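Local coordinates for protein protease VII (Escherichia coli, PDB 1I78) that acts as an outer-membrane beta-barrel endopeptidase of the omptin family, cleaving polypeptides preferentially between paired basic residues, at residues G129-Y134 and T197-G202. The protein carries 3 engineered substitutions. Residues are numbered along the deposited sequence; the frame is centred on the assembly and turned at random.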
ATOM      1  N   GLY A 129      21.727  -0.322 -11.713  1.00 41.86           N
ATOM      2  CA  GLY A 129      22.190  -0.037 -10.370  1.00 40.68           C
ATOM      3  C   GLY A 129      21.483  -0.741  -9.225  1.00 40.68           C
ATOM      4  O   GLY A 129      20.294  -1.060  -9.301  1.00 42.27           O
ATOM      5  N   LEU A 130      22.234  -0.996  -8.156  1.00 38.56           N
ATOM      6  CA  LEU A 130      21.682  -1.614  -6.958  1.00 34.51           C
ATOM      7  C   LEU A 130      21.016  -0.486  -6.184  1.00 33.87           C
ATOM      8  O   LEU A 130      21.397   0.681  -6.330  1.00 32.25           O
ATOM      9  CB  LEU A 130      22.791  -2.214  -6.100  1.00 31.88           C
ATOM     10  CG  LEU A 130      23.601  -3.337  -6.740  1.00 33.24           C
ATOM     11  CD1 LEU A 130      24.830  -3.635  -5.868  1.00 30.91           C
ATOM     12  CD2 LEU A 130      22.721  -4.570  -6.900  1.00 30.36           C
ATOM     13  N   MET A 131      20.016  -0.828  -5.377  1.00 32.80           N
ATOM     14  CA  MET A 131      19.333   0.169  -4.576  1.00 35.08           C
ATOM     15  C   MET A 131      19.229  -0.276  -3.119  1.00 35.41           C
ATOM     16  O   MET A 131      19.256  -1.467  -2.809  1.00 33.89           O
ATOM     17  CB  MET A 131      17.914   0.413  -5.088  1.00 38.18           C
ATOM     18  CG  MET A 131      17.772   0.950  -6.491  1.00 41.71           C
ATOM     19  SD  MET A 131      15.992   1.134  -6.879  1.00 44.20           S
ATOM     20  CE  MET A 131      15.585   2.614  -5.950  1.00 42.25           C
ATOM     21  N   ALA A 132      19.102   0.707  -2.233  1.00 33.56           N
ATOM     22  CA  ALA A 132      18.931   0.473  -0.808  1.00 32.88           C
ATOM     23  C   ALA A 132      18.151   1.696  -0.364  1.00 33.39           C
ATOM     24  O   ALA A 132      18.558   2.833  -0.650  1.00 34.07           O
ATOM     25  CB  ALA A 132      20.276   0.405  -0.102  1.00 31.45           C
ATOM     26  N   GLY A 133      17.022   1.480   0.303  1.00 31.69           N
ATOM     27  CA  GLY A 133      16.231   2.616   0.723  1.00 31.99           C
ATOM     28  C   GLY A 133      15.189   2.335   1.779  1.00 33.50           C
ATOM     29  O   GLY A 133      15.096   1.234   2.326  1.00 34.01           O
ATOM     30  N   TYR A 134      14.395   3.358   2.054  1.00 32.96           N
ATOM     31  CA  TYR A 134      13.351   3.295   3.053  1.00 33.36           C
ATOM     32  C   TYR A 134      12.090   3.973   2.509  1.00 33.39           C
ATOM     33  O   TYR A 134      12.163   5.054   1.921  1.00 30.98           O
ATOM     34  CB  TYR A 134      13.833   4.025   4.310  1.00 34.85           C
ATOM     35  CG  TYR A 134      12.805   4.098   5.408  1.00 36.27           C
ATOM     36  CD1 TYR A 134      12.512   2.976   6.181  1.00 39.26           C
ATOM     37  CD2 TYR A 134      12.111   5.279   5.662  1.00 37.56           C
ATOM     38  CE1 TYR A 134      11.556   3.018   7.183  1.00 40.83           C
ATOM     39  CE2 TYR A 134      11.145   5.337   6.665  1.00 43.28           C
ATOM     40  CZ  TYR A 134      10.874   4.193   7.423  1.00 43.23           C
ATOM     41  OH  TYR A 134       9.913   4.210   8.408  1.00 46.85           O
ATOM     42  N   THR A 197      12.327  -1.281 -12.579  1.00 40.02           N
ATOM     43  CA  THR A 197      12.772  -1.225 -11.206  1.00 37.46           C
ATOM     44  C   THR A 197      12.131  -2.338 -10.403  1.00 37.25           C
ATOM     45  O   THR A 197      10.931  -2.597 -10.520  1.00 35.96           O
ATOM     46  CB  THR A 197      12.404   0.104 -10.557  1.00 38.39           C
ATOM     47  OG1 THR A 197      13.085   1.169 -11.228  1.00 41.46           O
ATOM     48  CG2 THR A 197      12.803   0.099  -9.094  1.00 37.74           C
ATOM     49  N   PHE A 198      12.943  -2.990  -9.580  1.00 37.40           N
ATOM     50  CA  PHE A 198      12.471  -4.066  -8.725  1.00 36.27           C
ATOM     51  C   PHE A 198      12.855  -3.830  -7.275  1.00 33.75           C
ATOM     52  O   PHE A 198      13.988  -3.484  -6.989  1.00 34.05           O
ATOM     53  CB  PHE A 198      13.048  -5.387  -9.200  1.00 40.42           C
ATOM     54  CG  PHE A 198      12.621  -5.756 -10.588  1.00 46.60           C
ATOM     55  CD1 PHE A 198      13.131  -5.070 -11.692  1.00 47.71           C
ATOM     56  CD2 PHE A 198      11.681  -6.771 -10.797  1.00 47.86           C
ATOM     57  CE1 PHE A 198      12.714  -5.389 -12.989  1.00 48.70           C
ATOM     58  CE2 PHE A 198      11.255  -7.100 -12.089  1.00 49.21           C
ATOM     59  CZ  PHE A 198      11.777  -6.403 -13.188  1.00 49.03           C
ATOM     60  N   LYS A 199      11.906  -3.999  -6.360  1.00 30.81           N
ATOM     61  CA  LYS A 199      12.197  -3.824  -4.945  1.00 29.10           C
ATOM     62  C   LYS A 199      11.757  -5.035  -4.162  1.00 29.67           C
ATOM     63  O   LYS A 199      10.797  -5.698  -4.527  1.00 28.22           O
ATOM     64  CB  LYS A 199      11.495  -2.592  -4.364  1.00 24.21           C
ATOM     65  CG  LYS A 199      11.994  -1.318  -4.924  1.00 27.77           C
ATOM     66  CD  LYS A 199      11.219  -0.123  -4.414  1.00 29.69           C
ATOM     67  CE  LYS A 199      11.704   1.150  -5.133  1.00 29.76           C
ATOM     68  NZ  LYS A 199      11.038   2.382  -4.643  1.00 29.44           N
ATOM     69  N   TYR A 200      12.472  -5.294  -3.071  1.00 31.40           N
ATOM     70  CA  TYR A 200      12.199  -6.394  -2.172  1.00 30.46           C
ATOM     71  C   TYR A 200      12.464  -5.983  -0.732  1.00 32.17           C
ATOM     72  O   TYR A 200      13.371  -5.195  -0.453  1.00 31.09           O
ATOM     73  CB  TYR A 200      13.092  -7.586  -2.474  1.00 32.11           C
ATOM     74  CG  TYR A 200      12.984  -8.654  -1.402  1.00 36.50           C
ATOM     75  CD1 TYR A 200      11.837  -9.447  -1.302  1.00 38.28           C
ATOM     76  CD2 TYR A 200      14.006  -8.842  -0.455  1.00 36.96           C
ATOM     77  CE1 TYR A 200      11.702 -10.396  -0.292  1.00 41.00           C
ATOM     78  CE2 TYR A 200      13.878  -9.790   0.565  1.00 37.58           C
ATOM     79  CZ  TYR A 200      12.720 -10.558   0.637  1.00 40.17           C
ATOM     80  OH  TYR A 200      12.541 -11.462   1.650  1.00 44.11           O
ATOM     81  N   SER A 201      11.680  -6.540   0.185  1.00 31.60           N
ATOM     82  CA  SER A 201      11.860  -6.266   1.596  1.00 31.15           C
ATOM     83  C   SER A 201      11.370  -7.418   2.450  1.00 32.64           C
ATOM     84  O   SER A 201      10.368  -8.069   2.139  1.00 31.89           O
ATOM     85  CB  SER A 201      11.126  -4.995   2.008  1.00 31.01           C
ATOM     86  OG  SER A 201      11.301  -4.773   3.400  1.00 31.58           O
ATOM     87  N   GLY A 202      12.089  -7.678   3.534  1.00 33.31           N
ATOM     88  CA  GLY A 202      11.677  -8.737   4.437  1.00 34.92           C
ATOM     89  C   GLY A 202      11.596  -8.125   5.814  1.00 35.07           C
ATOM     90  O   GLY A 202      11.412  -8.808   6.815  1.00 35.37           O
TER
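Met131 CA and Lys199 CA, 8.2 Å apart, are the nearest CA pair of the two segments, too far for the segments to pair directly. Both are extended and run in the same general sense, but they spread apart toward Tyr134 and Gly202. The intervening partner is strand 169-189, which pairs antiparallel with both strand 126-149 and strand 192-213; Met131 makes its backbone hydrogen bonds there with Gly182. What meets is therefore side chains reaching over that middle strand, and the shared surface is small, 93 Å² with both sides summed. This second-neighbour contact illustrates how a closed antiparallel barrel such as the omptin fold can join strands that are not adjacent: a long side chain on the inner surface can reach across the strand between to its second neighbour. Met131, Thr197 and Lys199 lie on this inner side, whereas Leu130 and Phe198 turn to the outer surface. Met131 supplies the reach. Its CG lies beside the backbone N and its chain runs straight through chi2 before bending at chi3 (76°), which swings the methyl around the sulfur. The SD atom of Met131 then rests 4.0 Å from the CG2 methyl of Thr197, the two side chains crossing at about a right angle in an apolar van der Waals contact. Farther along the strand, the CE methyl of Met131 lies 4.2 Å from Lys199 CE, touching the aliphatic part of the lysine. Thr197 divides its two branches: CG2, anti to the backbone N, receives the sulfur, while OG1 hydrogen-bonds to Thr184 OG1 on the middle strand. Lys199 is likewise two-natured, its fully extended chain passing the methionine methyl to carry NZ into a salt bridge with Asp113 on strand 97-119.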